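PDB 5TZB: D-aminopeptidase from Burkholderia sp. LK4, which probably hydrolyses peptides and amides to release N-terminal amino acids, beta-amino acids among them, as an Ntn hydrolase of peptidase family S58. Local coordinates for residues 78-90 against 97-109. Numbering follows the deposited sequence.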
# COMPACT_ATOMS: atom_id res chain seq x y z
N HIS C 78 4.00 -17.12 20.55
CA HIS C 78 4.29 -18.06 19.48
C HIS C 78 3.22 -19.15 19.40
O HIS C 78 2.84 -19.57 18.31
CB HIS C 78 5.68 -18.70 19.64
CG HIS C 78 6.02 -19.68 18.55
ND1 HIS C 78 6.50 -19.29 17.32
CD2 HIS C 78 5.89 -21.03 18.49
CE1 HIS C 78 6.67 -20.36 16.55
NE2 HIS C 78 6.30 -21.43 17.24
N ASP C 79 2.73 -19.59 20.55
CA ASP C 79 1.79 -20.73 20.57
C ASP C 79 0.36 -20.34 20.31
O ASP C 79 -0.47 -21.18 19.98
CB ASP C 79 1.86 -21.47 21.91
CG ASP C 79 3.20 -22.13 22.12
OD1 ASP C 79 3.82 -22.53 21.12
OD2 ASP C 79 3.62 -22.24 23.29
N SER C 80 0.07 -19.05 20.43
CA SER C 80 -1.27 -18.56 20.17
C SER C 80 -1.23 -17.24 19.40
O SER C 80 -1.44 -16.17 19.97
CB SER C 80 -2.03 -18.38 21.48
OG SER C 80 -3.40 -18.10 21.21
N PRO C 81 -0.99 -17.33 18.08
CA PRO C 81 -0.89 -16.14 17.23
C PRO C 81 -2.13 -15.27 17.28
O PRO C 81 -3.24 -15.78 17.45
CB PRO C 81 -0.72 -16.75 15.82
CG PRO C 81 -0.16 -18.09 16.06
CD PRO C 81 -0.81 -18.57 17.31
N CYS C 82 -1.96 -13.96 17.10
CA CYS C 82 -3.08 -13.03 16.99
C CYS C 82 -3.13 -12.45 15.59
O CYS C 82 -2.10 -12.11 15.01
CB CYS C 82 -2.96 -11.88 18.00
SG CYS C 82 -3.02 -12.35 19.73
N PHE C 83 -4.33 -12.32 15.06
CA PHE C 83 -4.50 -11.53 13.86
C PHE C 83 -4.08 -10.07 14.17
O PHE C 83 -4.26 -9.58 15.30
CB PHE C 83 -5.93 -11.60 13.35
CG PHE C 83 -6.27 -12.91 12.66
CD1 PHE C 83 -5.31 -13.60 11.93
CD2 PHE C 83 -7.57 -13.44 12.73
CE1 PHE C 83 -5.63 -14.81 11.27
CE2 PHE C 83 -7.89 -14.65 12.09
CZ PHE C 83 -6.93 -15.33 11.36
N ALA C 84 -3.47 -9.41 13.20
CA ALA C 84 -2.95 -8.07 13.43
C ALA C 84 -2.81 -7.31 12.13
O ALA C 84 -2.85 -7.89 11.05
CB ALA C 84 -1.61 -8.14 14.17
N GLY C 85 -2.63 -6.00 12.24
CA GLY C 85 -2.45 -5.17 11.07
C GLY C 85 -1.69 -3.91 11.48
O GLY C 85 -1.64 -3.57 12.67
N VAL C 86 -1.12 -3.22 10.49
CA VAL C 86 -0.38 -2.00 10.77
C VAL C 86 -0.88 -0.85 9.92
O VAL C 86 -1.36 -1.07 8.80
CB VAL C 86 1.13 -2.16 10.53
CG1 VAL C 86 1.71 -3.14 11.51
CG2 VAL C 86 1.41 -2.60 9.09
N HIS C 87 -0.77 0.37 10.45
CA HIS C 87 -0.95 1.54 9.62
C HIS C 87 0.12 2.59 9.88
O HIS C 87 0.45 2.89 11.04
CB HIS C 87 -2.33 2.20 9.80
CG HIS C 87 -2.47 3.43 8.97
ND1 HIS C 87 -2.87 3.39 7.65
CD2 HIS C 87 -2.17 4.73 9.22
CE1 HIS C 87 -2.84 4.61 7.14
NE2 HIS C 87 -2.42 5.44 8.07
N VAL C 88 0.65 3.17 8.81
CA VAL C 88 1.66 4.20 8.95
C VAL C 88 1.15 5.56 8.47
O VAL C 88 0.90 5.76 7.29
CB VAL C 88 2.95 3.85 8.16
CG1 VAL C 88 3.94 5.00 8.29
CG2 VAL C 88 3.56 2.56 8.68
N LEU C 89 0.97 6.47 9.42
CA LEU C 89 0.61 7.85 9.12
C LEU C 89 1.83 8.60 8.60
O LEU C 89 1.71 9.43 7.71
CB LEU C 89 0.02 8.54 10.36
CG LEU C 89 -0.16 10.07 10.41
CD1 LEU C 89 -0.97 10.63 9.23
CD2 LEU C 89 -0.85 10.44 11.74
N ASN C 90 2.99 8.34 9.20
CA ASN C 90 4.24 8.99 8.78
C ASN C 90 5.45 8.16 9.17
O ASN C 90 5.84 8.13 10.34
CB ASN C 90 4.34 10.38 9.42
CG ASN C 90 5.36 11.27 8.73
OD1 ASN C 90 5.07 11.84 7.67
ND2 ASN C 90 6.53 11.44 9.33
N GLY C 97 9.75 -6.67 12.36
CA GLY C 97 8.63 -7.61 12.38
C GLY C 97 7.37 -7.18 11.65
O GLY C 97 6.37 -7.89 11.66
N LEU C 98 7.40 -6.03 10.99
CA LEU C 98 6.17 -5.53 10.39
C LEU C 98 5.82 -6.15 9.04
O LEU C 98 4.65 -6.14 8.64
CB LEU C 98 6.22 -4.01 10.23
CG LEU C 98 6.28 -3.17 11.52
CD1 LEU C 98 5.96 -1.72 11.20
CD2 LEU C 98 5.34 -3.72 12.57
N GLU C 99 6.80 -6.66 8.31
CA GLU C 99 6.49 -7.15 6.96
C GLU C 99 5.57 -8.37 6.95
O GLU C 99 4.69 -8.46 6.09
CB GLU C 99 7.77 -7.46 6.17
CG GLU C 99 8.63 -6.22 5.93
CD GLU C 99 7.88 -5.04 5.27
OE1 GLU C 99 6.93 -5.24 4.46
OE2 GLU C 99 8.27 -3.90 5.56
N TRP C 100 5.75 -9.28 7.89
CA TRP C 100 4.86 -10.45 7.95
C TRP C 100 3.50 -10.06 8.50
O TRP C 100 2.50 -10.68 8.15
CB TRP C 100 5.47 -11.56 8.80
CG TRP C 100 4.71 -12.90 8.77
CD1 TRP C 100 4.26 -13.61 9.86
CD2 TRP C 100 4.34 -13.68 7.61
NE1 TRP C 100 3.64 -14.78 9.45
CE2 TRP C 100 3.68 -14.84 8.08
CE3 TRP C 100 4.50 -13.51 6.23
CZ2 TRP C 100 3.19 -15.84 7.21
CZ3 TRP C 100 4.00 -14.49 5.37
CH2 TRP C 100 3.36 -15.64 5.86
N ILE C 101 3.44 -9.02 9.33
CA ILE C 101 2.13 -8.49 9.74
C ILE C 101 1.38 -7.93 8.53
O ILE C 101 0.18 -8.17 8.39
CB ILE C 101 2.25 -7.40 10.81
CG1 ILE C 101 2.94 -7.94 12.06
CG2 ILE C 101 0.88 -6.86 11.18
CD1 ILE C 101 2.04 -8.79 12.90
N ARG C 102 2.06 -7.19 7.66
CA ARG C 102 1.45 -6.72 6.41
C ARG C 102 0.99 -7.89 5.55
O ARG C 102 -0.13 -7.89 5.01
CB ARG C 102 2.42 -5.86 5.59
CG ARG C 102 2.61 -4.45 6.06
CD ARG C 102 3.48 -3.67 5.08
NE ARG C 102 3.48 -2.23 5.36
CZ ARG C 102 4.40 -1.58 6.08
NH1 ARG C 102 5.43 -2.23 6.62
NH2 ARG C 102 4.28 -0.28 6.27
N GLU C 103 1.86 -8.87 5.41
CA GLU C 103 1.63 -9.98 4.48
C GLU C 103 0.55 -10.94 4.99
O GLU C 103 -0.44 -11.21 4.29
CB GLU C 103 2.95 -10.73 4.23
CG GLU C 103 2.86 -11.84 3.20
CD GLU C 103 2.69 -11.35 1.77
OE1 GLU C 103 3.37 -10.38 1.32
OE2 GLU C 103 1.87 -11.97 1.06
N ALA C 104 0.71 -11.43 6.22
CA ALA C 104 -0.17 -12.49 6.70
C ALA C 104 -1.00 -12.11 7.93
O ALA C 104 -1.81 -12.91 8.40
CB ALA C 104 0.63 -13.73 6.99
N GLY C 105 -0.76 -10.92 8.46
CA GLY C 105 -1.51 -10.43 9.60
C GLY C 105 -1.42 -11.31 10.85
O GLY C 105 -2.40 -11.46 11.58
N LEU C 106 -0.23 -11.85 11.11
CA LEU C 106 -0.05 -12.72 12.27
C LEU C 106 1.03 -12.21 13.22
O LEU C 106 2.22 -12.22 12.89
CB LEU C 106 0.30 -14.15 11.81
CG LEU C 106 -0.86 -14.95 11.18
CD1 LEU C 106 -0.37 -16.26 10.50
CD2 LEU C 106 -1.92 -15.26 12.23
N LEU C 107 0.59 -11.78 14.40
CA LEU C 107 1.47 -11.40 15.49
C LEU C 107 1.82 -12.67 16.25
O LEU C 107 0.92 -13.35 16.77
CB LEU C 107 0.79 -10.36 16.40
CG LEU C 107 1.50 -9.87 17.67
CD1 LEU C 107 2.76 -9.05 17.31
CD2 LEU C 107 0.56 -9.05 18.57
N THR C 108 3.11 -13.00 16.32
CA THR C 108 3.53 -14.28 16.86
C THR C 108 4.56 -14.11 17.97
O THR C 108 5.19 -15.09 18.38
CB THR C 108 4.14 -15.19 15.74
OG1 THR C 108 5.30 -14.55 15.18
CG2 THR C 108 3.13 -15.44 14.63
N THR C 109 4.76 -12.88 18.41
CA THR C 109 5.79 -12.53 19.38
C THR C 109 5.26 -11.47 20.34
O THR C 109 4.20 -10.91 20.11
CB THR C 109 7.06 -11.96 18.72
OG1 THR C 109 6.71 -10.75 18.02
CG2 THR C 109 7.68 -12.97 17.76
O HOH W 1 7.46 -16.45 17.43
O HOH W 2 0.21 -13.74 19.66
O HOH W 3 -2.56 -7.28 8.24
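V86 of strand 82-88 meets three side chains of helix 98-104. Its side chain leaves the backbone toward the helix and branches at CB. CG1, anti to the carbonyl carbon (chi1 -65°), reaches both L98 CD2 and I101 CG2 at 3.8 Å. CG2 lies 3.7 Å from R102 CG and over one face of the guanidinium, toward its rim. R102 runs extended from CG to NE, crossing V86 and V88 at about a right angle. NH2 ends 3.8 Å from V88 CG2, while NH1 pairs with E99 of its own chain and E99 of the second subunit. I101 sends CG2 against G85 CA and CD1 against A84 CB. Water 3 donates to A84 O and I101 O, bridging strand and helix.

Past the helix, G105 has positive phi and turns the chain back along the strand. A84 N gives G105 O a bent bond (2.8 Å, 135°), from above the carbonyl plane. The same oxygen sits at the edge of the F83 ring. C82 and L107 exchange two nearly straight bonds as an antiparallel hydrogen-bonded pair. F83 and L106 form the next, non-hydrogen-bonded pair, side by side, with F83 CD1 3.8 Å from L106 CD2. On the other face, A84 CB meets L107 CB at 4.0 Å. Strand 82-88 also bonds 298-305 in a mixed sheet, consistent with the alpha-beta-beta-alpha sandwich of Ntn hydrolases.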